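Local coordinates for protein HIAXHD3 (Humicola insolens, PDB 3ZXK) that removes arabinofuranosyl side chains, probably from xylan-type polysaccharides, as a family 43 glycoside hydrolase, and was the template for engineering added endo-xylanase activity, at residues Y142-D150 against E192-Y203; L206-L217 against E229-I237. One frame throughout, in Å; residues are numbered along the deposited sequence.

Contact 1 of 2, residues Y142-D150 against E192-Y203; sequences YDAGLLIDD and EGARMYKIRGNY. With XYP (beta-D-xylopyranose), chain C; XYP (beta-D-xylopyranose), chain B.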
loop_
_atom_site.group_PDB
_atom_site.type_symbol
_atom_site.label_atom_id
_atom_site.label_comp_id
_atom_site.label_asym_id
_atom_site.label_seq_id
_atom_site.Cartn_x
_atom_site.Cartn_y
_atom_site.Cartn_z
ATOM N N TYR A 142 -15.327 5.877 -9.522
ATOM C CA TYR A 142 -14.383 6.547 -8.613
ATOM C C TYR A 142 -14.722 6.167 -7.165
ATOM O O TYR A 142 -15.882 6.253 -6.760
ATOM C CB TYR A 142 -14.474 8.068 -8.765
ATOM C CG TYR A 142 -13.575 8.785 -7.780
ATOM C CD1 TYR A 142 -12.213 8.920 -8.017
ATOM C CD2 TYR A 142 -14.078 9.279 -6.578
ATOM C CE1 TYR A 142 -11.377 9.541 -7.085
ATOM C CE2 TYR A 142 -13.258 9.919 -5.658
ATOM C CZ TYR A 142 -11.913 10.033 -5.909
ATOM O OH TYR A 142 -11.102 10.663 -4.998
ATOM N N ASP A 143 -13.722 5.717 -6.400
ATOM C CA ASP A 143 -13.948 5.277 -5.024
ATOM C C ASP A 143 -15.073 4.209 -4.937
ATOM O O ASP A 143 -16.123 4.365 -4.277
ATOM C CB ASP A 143 -14.205 6.490 -4.118
ATOM C CG ASP A 143 -12.912 7.188 -3.690
ATOM O OD1 ASP A 143 -11.880 7.045 -4.364
ATOM O OD2 ASP A 143 -12.940 7.869 -2.661
ATOM N N ALA A 144 -14.803 3.101 -5.612
ATOM C CA ALA A 144 -15.770 2.029 -5.798
ATOM C C ALA A 144 -15.918 1.221 -4.511
ATOM O O ALA A 144 -14.925 0.991 -3.792
ATOM C CB ALA A 144 -15.288 1.115 -6.925
ATOM N N GLY A 145 -17.152 0.782 -4.264
ATOM C CA GLY A 145 -17.462 -0.179 -3.200
ATOM C C GLY A 145 -18.395 -1.262 -3.712
ATOM O O GLY A 145 -19.608 -1.014 -3.927
ATOM N N LEU A 146 -17.840 -2.470 -3.863
ATOM C CA LEU A 146 -18.577 -3.633 -4.344
ATOM C C LEU A 146 -19.381 -4.315 -3.248
ATOM O O LEU A 146 -18.876 -4.507 -2.143
ATOM C CB LEU A 146 -17.569 -4.671 -4.913
ATOM C CG LEU A 146 -18.079 -6.052 -5.356
ATOM C CD1 LEU A 146 -19.046 -5.885 -6.513
ATOM C CD2 LEU A 146 -16.929 -6.972 -5.755
ATOM N N LEU A 147 -20.612 -4.727 -3.594
ATOM C CA LEU A 147 -21.427 -5.607 -2.787
ATOM C C LEU A 147 -21.861 -6.789 -3.647
ATOM O O LEU A 147 -22.387 -6.576 -4.717
ATOM C CB LEU A 147 -22.701 -4.860 -2.275
ATOM C CG LEU A 147 -23.791 -5.795 -1.719
ATOM C CD1 LEU A 147 -23.279 -6.492 -0.478
ATOM C CD2 LEU A 147 -25.078 -5.063 -1.391
ATOM N N ILE A 148 -21.611 -8.006 -3.199
ATOM C CA ILE A 148 -22.267 -9.165 -3.791
ATOM C C ILE A 148 -23.457 -9.511 -2.897
ATOM O O ILE A 148 -23.264 -9.993 -1.775
ATOM C CB ILE A 148 -21.271 -10.340 -3.923
ATOM C CG1 ILE A 148 -20.009 -9.847 -4.676
ATOM C CG2 ILE A 148 -21.952 -11.574 -4.524
ATOM C CD1 ILE A 148 -18.926 -10.884 -4.891
ATOM N N ASP A 149 -24.672 -9.258 -3.402
ATOM C CA ASP A 149 -25.885 -9.384 -2.628
ATOM C C ASP A 149 -26.241 -10.855 -2.325
ATOM O O ASP A 149 -25.674 -11.782 -2.892
ATOM C CB ASP A 149 -27.019 -8.639 -3.346
ATOM C CG ASP A 149 -28.119 -8.215 -2.420
ATOM O OD1 ASP A 149 -28.041 -8.496 -1.190
ATOM O OD2 ASP A 149 -29.073 -7.588 -2.924
ATOM N N ASP A 150 -27.183 -11.059 -1.414
ATOM C CA ASP A 150 -27.548 -12.415 -0.966
ATOM C C ASP A 150 -28.115 -13.286 -2.092
ATOM O O ASP A 150 -28.023 -14.514 -2.029
ATOM C CB ASP A 150 -28.542 -12.345 0.193
ATOM C CG ASP A 150 -27.945 -11.741 1.447
ATOM O OD1 ASP A 150 -26.737 -11.952 1.720
ATOM O OD2 ASP A 150 -28.692 -11.055 2.174
ATOM N N GLU A 192 -17.114 10.688 -0.328
ATOM C CA GLU A 192 -16.440 9.745 -1.245
ATOM C C GLU A 192 -16.112 8.471 -0.447
ATOM O O GLU A 192 -16.636 8.243 0.633
ATOM C CB GLU A 192 -15.169 10.366 -1.890
ATOM C CG GLU A 192 -14.003 10.672 -0.946
ATOM C CD GLU A 192 -12.715 11.102 -1.664
ATOM O OE1 GLU A 192 -12.712 11.343 -2.897
ATOM O OE2 GLU A 192 -11.668 11.225 -0.994
ATOM N N GLY A 193 -15.270 7.609 -0.993
ATOM C CA GLY A 193 -14.809 6.433 -0.241
ATOM C C GLY A 193 -15.825 5.332 0.018
ATOM O O GLY A 193 -15.649 4.553 0.976
ATOM N N ALA A 194 -16.853 5.207 -0.837
ATOM C CA ALA A 194 -17.907 4.208 -0.670
ATOM C C ALA A 194 -17.427 2.768 -0.403
ATOM O O ALA A 194 -16.549 2.237 -1.083
ATOM C CB ALA A 194 -18.880 4.243 -1.863
ATOM N N ARG A 195 -18.050 2.158 0.605
ATOM C CA ARG A 195 -18.016 0.712 0.812
ATOM C C ARG A 195 -19.471 0.300 0.948
ATOM O O ARG A 195 -20.266 1.043 1.570
ATOM C CB ARG A 195 -17.185 0.324 2.048
ATOM C CG ARG A 195 -15.725 -0.037 1.741
ATOM C CD ARG A 195 -14.894 1.199 1.524
ATOM N NE ARG A 195 -13.542 0.808 1.129
ATOM C CZ ARG A 195 -13.185 0.478 -0.111
ATOM N NH1 ARG A 195 -14.085 0.474 -1.088
ATOM N NH2 ARG A 195 -11.922 0.192 -0.382
ATOM N N MET A 196 -19.859 -0.839 0.381
ATOM C CA MET A 196 -21.282 -1.210 0.339
ATOM C C MET A 196 -21.550 -2.564 1.025
ATOM O O MET A 196 -20.764 -3.519 0.862
ATOM C CB MET A 196 -21.796 -1.220 -1.109
ATOM C CG MET A 196 -23.323 -1.352 -1.226
ATOM S SD MET A 196 -23.815 -1.125 -2.946
ATOM C CE MET A 196 -25.603 -1.152 -2.854
ATOM N N TYR A 197 -22.653 -2.637 1.787
ATOM C CA TYR A 197 -22.934 -3.813 2.620
ATOM C C TYR A 197 -24.404 -4.204 2.592
ATOM O O TYR A 197 -25.298 -3.358 2.456
ATOM C CB TYR A 197 -22.558 -3.544 4.078
ATOM C CG TYR A 197 -21.125 -3.058 4.252
ATOM C CD1 TYR A 197 -20.052 -3.970 4.350
ATOM C CD2 TYR A 197 -20.846 -1.695 4.291
ATOM C CE1 TYR A 197 -18.743 -3.524 4.475
ATOM C CE2 TYR A 197 -19.541 -1.234 4.418
ATOM C CZ TYR A 197 -18.481 -2.158 4.546
ATOM O OH TYR A 197 -17.133 -1.754 4.667
ATOM N N LYS A 198 -24.645 -5.494 2.751
ATOM C CA LYS A 198 -25.990 -6.024 2.981
ATOM C C LYS A 198 -25.921 -6.663 4.360
ATOM O O LYS A 198 -25.170 -7.615 4.580
ATOM C CB LYS A 198 -26.341 -7.044 1.890
ATOM C CG LYS A 198 -27.634 -7.815 2.108
ATOM C CD LYS A 198 -28.855 -6.945 1.898
ATOM C CE LYS A 198 -30.121 -7.786 1.872
ATOM N NZ LYS A 198 -30.099 -8.724 0.718
ATOM N N ILE A 199 -26.658 -6.096 5.309
ATOM C CA ILE A 199 -26.630 -6.556 6.696
ATOM C C ILE A 199 -28.047 -6.748 7.225
ATOM O O ILE A 199 -28.821 -5.794 7.286
ATOM C CB ILE A 199 -25.843 -5.589 7.599
ATOM C CG1 ILE A 199 -24.442 -5.327 7.041
ATOM C CG2 ILE A 199 -25.824 -6.130 9.039
ATOM C CD1 ILE A 199 -23.699 -4.177 7.737
ATOM N N ARG A 200 -28.369 -7.997 7.603
ATOM C CA ARG A 200 -29.695 -8.386 8.100
ATOM C C ARG A 200 -30.873 -7.757 7.347
ATOM O O ARG A 200 -31.772 -7.143 7.953
ATOM C CB ARG A 200 -29.806 -8.135 9.609
ATOM C CG ARG A 200 -28.751 -8.849 10.436
ATOM C CD ARG A 200 -28.940 -8.586 11.932
ATOM N NE ARG A 200 -28.487 -7.238 12.296
ATOM C CZ ARG A 200 -27.341 -6.953 12.914
ATOM N NH1 ARG A 200 -26.498 -7.917 13.276
ATOM N NH2 ARG A 200 -27.043 -5.691 13.178
ATOM N N GLY A 201 -30.849 -7.875 6.022
ATOM C CA GLY A 201 -31.965 -7.456 5.201
ATOM C C GLY A 201 -31.891 -6.038 4.681
ATOM O O GLY A 201 -32.720 -5.648 3.862
ATOM N N ASN A 202 -30.918 -5.259 5.156
ATOM C CA ASN A 202 -30.809 -3.851 4.799
ATOM C C ASN A 202 -29.535 -3.511 4.028
ATOM O O ASN A 202 -28.538 -4.197 4.161
ATOM C CB ASN A 202 -30.850 -3.007 6.075
ATOM C CG ASN A 202 -32.212 -2.996 6.734
ATOM O OD1 ASN A 202 -33.227 -2.746 6.090
ATOM N ND2 ASN A 202 -32.237 -3.250 8.032
ATOM N N TYR A 203 -29.567 -2.427 3.265
ATOM C CA TYR A 203 -28.390 -1.973 2.523
ATOM C C TYR A 203 -27.762 -0.768 3.194
ATOM O O TYR A 203 -28.442 0.199 3.527
ATOM C CB TYR A 203 -28.747 -1.629 1.070
ATOM C CG TYR A 203 -29.248 -2.841 0.319
ATOM C CD1 TYR A 203 -30.595 -3.192 0.348
ATOM C CD2 TYR A 203 -28.354 -3.668 -0.395
ATOM C CE1 TYR A 203 -31.071 -4.325 -0.294
ATOM C CE2 TYR A 203 -28.815 -4.809 -1.056
ATOM C CZ TYR A 203 -30.181 -5.120 -1.017
ATOM O OH TYR A 203 -30.694 -6.254 -1.644
HETATM C C1 XYP C . -9.645 14.324 -5.173
HETATM C C2 XYP C . -8.924 14.517 -6.506
HETATM C C3 XYP C . -9.939 14.766 -7.625
HETATM C C4 XYP C . -10.960 13.625 -7.653
HETATM C C5 XYP C . -11.667 13.570 -6.304
HETATM O O2 XYP C . -7.988 15.596 -6.410
HETATM O O3 XYP C . -9.256 14.854 -8.877
HETATM O O4 XYP C . -11.909 13.753 -8.722
HETATM O O5 XYP C . -10.675 13.325 -5.294
HETATM C C1 XYP B . -8.158 15.065 -0.249
HETATM C C2 XYP B . -8.701 13.654 -0.500
HETATM C C3 XYP B . -8.498 13.217 -1.946
HETATM C C4 XYP B . -9.186 14.202 -2.886
HETATM C C5 XYP B . -9.376 15.572 -2.235
HETATM O O2 XYP B . -8.040 12.697 0.333
HETATM O O3 XYP B . -9.037 11.900 -2.131
HETATM O O4 XYP B . -8.678 13.911 -4.189
HETATM O O5 XYP B . -8.240 15.879 -1.429
HETATM O O HOH W 1 -17.520 6.795 -3.284
HETATM O O HOH W 2 -10.753 8.311 -1.326
HETATM O O HOH W 3 -17.712 -2.383 -0.772
HETATM O O HOH W 4 -29.289 -10.060 4.632
HETATM O O HOH W 5 -25.457 -10.430 3.937
#
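Lys198 reaches across to Asp149 and Asp150 at the outer end of two innermost blade strands, 145-148 and 192-199, which run side by side 10° from parallel in the five-bladed beta-propeller of family 43. Between the segments no backbone N-H meets a backbone O directly; waters bridge instead, one from Leu146 O to Met196 N, another from Asp143 O to Ala194 N. Where the strands run close, Gly145 has no room for a side chain beside Ala194 O. Followed outward, Lys198 first sets CB against Leu147 CD1 at 3.9 Å. CG then passes Asp149 OD1 and Asp150 OD2, CD lies over the rim of one face of the Tyr203 ring, and bends at chi2 and chi4 bring NZ back to the carboxylates. NZ meets Asp149 OD1 at 2.8 Å on its syn side and Asp150 OD2 at 3.1 Å from above the carboxylate plane; the sulfonate of a bound EPE, probably from the crystallisation liquor, makes a further salt bridge with NZ. A methionine in its place would probably leave the two neighbouring carboxylates without their shared cation. Asp149 is gripped twice more: its own OD1 accepts from Asp150 N, and OD2 takes a very short 2.5 Å bond from Tyr203 OH at the ring edge, with ring and carboxylate planes 75° apart. Leu147 CD2 packs on the same ring's edge. At the inner end the pair opens on the glycan pocket. Glu192 OE1 lies in the plane of the Tyr142 ring, 2.7 Å from Tyr142 OH, while Glu192 OE2 accepts from O3 of one xylose at 2.9 Å.

Contact 2 of 2, residues L206-L217 against E229-I237; sequences LVTRPADAEYVL and EARTLVSRI. With AHR (alpha-L-arabinofuranose), chain D.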
loop_
_atom_site.group_PDB
_atom_site.type_symbol
_atom_site.label_atom_id
_atom_site.label_comp_id
_atom_site.label_asym_id
_atom_site.label_seq_id
_atom_site.Cartn_x
_atom_site.Cartn_y
_atom_site.Cartn_z
ATOM N N LEU A 206 -20.991 2.968 3.547
ATOM C CA LEU A 206 -20.134 3.837 4.336
ATOM C C LEU A 206 -19.443 4.816 3.415
ATOM O O LEU A 206 -18.906 4.417 2.371
ATOM C CB LEU A 206 -19.075 3.013 5.069
ATOM C CG LEU A 206 -19.292 2.870 6.569
ATOM C CD1 LEU A 206 -20.548 2.040 6.842
ATOM C CD2 LEU A 206 -18.037 2.256 7.207
ATOM N N VAL A 207 -19.444 6.089 3.799
ATOM C CA VAL A 207 -18.736 7.130 3.040
ATOM C C VAL A 207 -17.921 8.004 3.977
ATOM O O VAL A 207 -18.234 8.092 5.164
ATOM C CB VAL A 207 -19.704 8.019 2.190
ATOM C CG1 VAL A 207 -20.503 7.193 1.190
ATOM C CG2 VAL A 207 -20.695 8.791 3.086
ATOM N N THR A 208 -16.884 8.631 3.436
ATOM C CA THR A 208 -16.077 9.584 4.182
ATOM C C THR A 208 -16.335 10.996 3.707
ATOM O O THR A 208 -16.540 11.227 2.502
ATOM C CB THR A 208 -14.554 9.264 4.106
ATOM O OG1 THR A 208 -13.802 10.148 4.962
ATOM C CG2 THR A 208 -14.002 9.410 2.694
ATOM N N ARG A 209 -16.284 11.935 4.658
ATOM C CA ARG A 209 -16.121 13.344 4.337
ATOM C C ARG A 209 -14.617 13.658 4.494
ATOM O O ARG A 209 -14.093 13.672 5.619
ATOM C CB ARG A 209 -16.964 14.215 5.262
ATOM C CG ARG A 209 -16.791 15.690 4.918
ATOM C CD ARG A 209 -17.435 16.606 5.935
ATOM N NE ARG A 209 -16.767 16.560 7.240
ATOM C CZ ARG A 209 -17.209 17.206 8.311
ATOM N NH1 ARG A 209 -18.304 17.949 8.219
ATOM N NH2 ARG A 209 -16.558 17.120 9.462
ATOM N N PRO A 210 -13.903 13.841 3.373
ATOM C CA PRO A 210 -12.458 13.998 3.504
ATOM C C PRO A 210 -12.102 15.222 4.347
ATOM O O PRO A 210 -12.682 16.276 4.115
ATOM C CB PRO A 210 -11.990 14.259 2.066
ATOM C CG PRO A 210 -13.048 13.713 1.203
ATOM C CD PRO A 210 -14.339 13.789 1.967
ATOM N N ALA A 211 -11.195 15.097 5.317
ATOM C CA ALA A 211 -10.531 13.844 5.719
ATOM C C ALA A 211 -10.805 13.557 7.181
ATOM O O ALA A 211 -9.935 13.043 7.890
ATOM C CB ALA A 211 -9.032 13.932 5.507
ATOM N N ASP A 212 -11.987 13.909 7.667
ATOM C CA ASP A 212 -12.178 13.927 9.112
ATOM C C ASP A 212 -13.431 13.231 9.626
ATOM O O ASP A 212 -13.635 13.203 10.836
ATOM C CB ASP A 212 -12.125 15.379 9.632
ATOM C CG ASP A 212 -13.253 16.251 9.097
ATOM O OD1 ASP A 212 -13.993 15.842 8.170
ATOM O OD2 ASP A 212 -13.414 17.370 9.634
ATOM N N ALA A 213 -14.253 12.681 8.740
ATOM C CA ALA A 213 -15.520 12.072 9.170
ATOM C C ALA A 213 -15.880 10.885 8.333
ATOM O O ALA A 213 -15.454 10.784 7.172
ATOM C CB ALA A 213 -16.701 13.078 9.175
ATOM N N GLU A 214 -16.647 9.985 8.941
ATOM C CA GLU A 214 -17.252 8.849 8.252
ATOM C C GLU A 214 -18.760 8.878 8.540
ATOM O O GLU A 214 -19.155 9.064 9.692
ATOM C CB GLU A 214 -16.659 7.540 8.744
ATOM C CG GLU A 214 -17.095 6.320 7.926
ATOM C CD GLU A 214 -16.315 6.178 6.605
ATOM O OE1 GLU A 214 -15.445 7.026 6.316
ATOM O OE2 GLU A 214 -16.590 5.226 5.841
ATOM N N TYR A 215 -19.565 8.725 7.487
ATOM C CA TYR A 215 -21.010 8.608 7.620
ATOM C C TYR A 215 -21.450 7.208 7.279
ATOM O O TYR A 215 -20.827 6.525 6.469
ATOM C CB TYR A 215 -21.743 9.647 6.753
ATOM C CG TYR A 215 -21.324 11.088 7.009
ATOM C CD1 TYR A 215 -21.158 11.576 8.305
ATOM C CD2 TYR A 215 -21.106 11.960 5.953
ATOM C CE1 TYR A 215 -20.779 12.895 8.539
ATOM C CE2 TYR A 215 -20.735 13.279 6.168
ATOM C CZ TYR A 215 -20.576 13.743 7.468
ATOM O OH TYR A 215 -20.195 15.047 7.705
ATOM N N VAL A 216 -22.491 6.754 7.953
ATOM C CA VAL A 216 -23.140 5.513 7.569
ATOM C C VAL A 216 -24.441 5.856 6.875
ATOM O O VAL A 216 -25.253 6.618 7.405
ATOM C CB VAL A 216 -23.294 4.494 8.741
ATOM C CG1 VAL A 216 -23.847 5.130 10.012
ATOM C CG2 VAL A 216 -24.152 3.304 8.284
ATOM N N LEU A 217 -24.614 5.363 5.655
ATOM C CA LEU A 217 -25.876 5.558 4.926
ATOM C C LEU A 217 -26.671 4.260 4.932
ATOM O O LEU A 217 -26.081 3.193 4.831
ATOM C CB LEU A 217 -25.620 5.958 3.470
ATOM C CG LEU A 217 -24.500 6.952 3.201
ATOM C CD1 LEU A 217 -24.395 7.204 1.707
ATOM C CD2 LEU A 217 -24.744 8.214 3.979
ATOM N N GLU A 229 -30.400 7.492 3.535
ATOM C CA GLU A 229 -30.299 8.511 4.586
ATOM C C GLU A 229 -29.038 8.259 5.417
ATOM O O GLU A 229 -28.531 7.133 5.431
ATOM C CB GLU A 229 -31.532 8.502 5.479
ATOM C CG GLU A 229 -31.692 7.246 6.318
ATOM C CD GLU A 229 -32.909 7.294 7.200
ATOM O OE1 GLU A 229 -33.359 8.411 7.516
ATOM O OE2 GLU A 229 -33.435 6.219 7.545
ATOM N N ALA A 230 -28.536 9.294 6.098
ATOM C CA ALA A 230 -27.234 9.220 6.778
ATOM C C ALA A 230 -27.320 9.408 8.292
ATOM O O ALA A 230 -28.227 10.084 8.791
ATOM C CB ALA A 230 -26.273 10.255 6.202
ATOM N N ARG A 231 -26.359 8.806 8.998
ATOM C CA ARG A 231 -26.001 9.169 10.367
ATOM C C ARG A 231 -24.490 9.275 10.425
ATOM O O ARG A 231 -23.797 8.676 9.636
ATOM C CB ARG A 231 -26.421 8.088 11.364
ATOM C CG ARG A 231 -27.914 7.991 11.604
ATOM C CD ARG A 231 -28.216 7.196 12.863
ATOM N NE ARG A 231 -29.659 7.089 13.050
ATOM C CZ ARG A 231 -30.244 6.482 14.073
ATOM N NH1 ARG A 231 -29.504 5.928 15.023
ATOM N NH2 ARG A 231 -31.575 6.424 14.142
ATOM N N THR A 232 -23.982 10.022 11.393
ATOM C CA THR A 232 -22.546 10.090 11.609
ATOM C C THR A 232 -22.044 8.805 12.258
ATOM O O THR A 232 -22.654 8.290 13.200
ATOM C CB THR A 232 -22.232 11.304 12.473
ATOM O OG1 THR A 232 -22.614 12.478 11.739
ATOM C CG2 THR A 232 -20.731 11.361 12.833
ATOM N N LEU A 233 -20.955 8.265 11.744
ATOM C CA LEU A 233 -20.265 7.175 12.436
ATOM C C LEU A 233 -19.120 7.751 13.287
ATOM O O LEU A 233 -18.995 7.455 14.489
ATOM C CB LEU A 233 -19.759 6.139 11.420
ATOM C CG LEU A 233 -19.158 4.849 11.969
ATOM C CD1 LEU A 233 -20.160 4.077 12.819
ATOM C CD2 LEU A 233 -18.664 4.012 10.802
ATOM N N VAL A 234 -18.276 8.562 12.672
ATOM C CA VAL A 234 -17.304 9.344 13.433
ATOM C C VAL A 234 -17.192 10.714 12.805
ATOM O O VAL A 234 -17.315 10.869 11.582
ATOM C CB VAL A 234 -15.882 8.734 13.510
ATOM C CG1 VAL A 234 -15.853 7.421 14.289
ATOM C CG2 VAL A 234 -15.236 8.645 12.130
ATOM N N SER A 235 -16.922 11.716 13.625
ATOM C CA SER A 235 -16.631 13.038 13.068
ATOM C C SER A 235 -15.638 13.718 13.963
ATOM O O SER A 235 -15.940 14.014 15.140
ATOM C CB SER A 235 -17.901 13.871 12.926
ATOM O OG SER A 235 -17.606 15.140 12.355
ATOM N N ARG A 236 -14.442 13.918 13.416
ATOM C CA ARG A 236 -13.328 14.560 14.126
ATOM C C ARG A 236 -13.118 13.887 15.483
ATOM O O ARG A 236 -12.901 14.561 16.488
ATOM C CB ARG A 236 -13.578 16.068 14.274
ATOM C CG ARG A 236 -13.745 16.773 12.921
ATOM C CD ARG A 236 -13.853 18.300 13.029
ATOM N NE ARG A 236 -12.581 18.901 13.438
ATOM C CZ ARG A 236 -11.569 19.176 12.622
ATOM N NH1 ARG A 236 -11.651 18.902 11.320
ATOM N NH2 ARG A 236 -10.455 19.716 13.120
ATOM N N ILE A 237 -13.210 12.554 15.509
ATOM C CA ILE A 237 -12.947 11.787 16.743
ATOM C C ILE A 237 -11.462 11.901 17.142
ATOM O O ILE A 237 -10.587 11.931 16.287
ATOM C CB ILE A 237 -13.373 10.308 16.603
ATOM C CG1 ILE A 237 -13.598 9.663 17.980
ATOM C CG2 ILE A 237 -12.386 9.526 15.732
ATOM C CD1 ILE A 237 -14.246 8.290 17.896
HETATM O O5 AHR D . -5.604 14.134 4.749
HETATM C C5 AHR D . -4.921 13.452 3.678
HETATM C C4 AHR D . -5.888 12.701 2.758
HETATM O O4 AHR D . -6.830 13.600 2.177
HETATM C C3 AHR D . -6.794 11.658 3.405
HETATM O O3 AHR D . -6.150 10.409 3.607
HETATM C C2 AHR D . -7.926 11.489 2.429
HETATM O O2 AHR D . -9.176 11.225 3.096
HETATM C C1 AHR D . -7.980 12.846 1.756
HETATM O O HOH W 6 -12.904 11.170 12.712
HETATM O O HOH W 7 -19.341 15.747 10.223
#
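Glu214 O accepts two backbone N-H groups at once, from Leu233 at 2.8 Å and Val234 at 3.1 Å, because Leu233 and Val234 together face Glu214 in a classic beta bulge. The extra residue shifts the antiparallel register by one: Glu214 pairs with Val234, but Tyr215 already pairs with Thr232. The chain turns a corner at Leu233, whose side chain drops beside that of Glu214, CD2 4.0 Å from Glu214 CG and as far from Leu206 CD2. Tyr262 of strand 260-267 packs against all three. Before the corner the pairing is regular, Val216 and Arg231 exchanging two backbone bonds; on one face Val216 CG1 lies alongside Arg231 CB, and on the other Leu217 CD2 presses on Ala230 CB at a tight 3.4 Å. Arg231 runs on, extended, to a salt bridge with Asp285. A second classic bulge, with Asp212 and Ala213 opposite Arg209, gathers the charged end. Asp212 turns CG between its backbone N and carbonyl carbon (chi1 64°), which places the carboxylate between two arginines. OD1 is met on the syn side by Arg209 NE at 3.0 Å, and OD2 gives its anti lone pair to Arg236 NH1 at 2.9 Å. That carboxylate lies at the guanidinium edge of Arg236, the two planes 76° apart, and probably offsets both positive charges. Arg236 N also bonds to Asp212 O. A water joins Tyr215 OH, itself bonded to Gln189, to Ser235 OG. The whole is the outer part of an antiparallel propeller blade, whose 209-213 turn, with a cis peptide before Ala211, brings Ala211 CB within 3.5 Å of arabinose O5 in the glycan pocket.

How the contacts relate
Coming from the N terminus, the chain enters contact 1 at 142-150, builds the rest of that blade with strands 154-158, 163-168 and 175-183, and returns at 192-203, closing a 41-residue loop between neighbouring blades. Contact 2 follows in series and is more local: an 11-residue excursion separates 206-217 from 229-237, and the pairing ties the outer strands of one blade together. The two neither cross nor nest. Strand 202-209 serves both, and backbone bonds from Glu192 O to Thr208 N and from Arg195 O to Leu206 N carry one into the other. Contact 1 thus joins blade to blade, contact 2 consolidates the second blade, and both reach the glycan pocket, where Glu192 packs on Pro210.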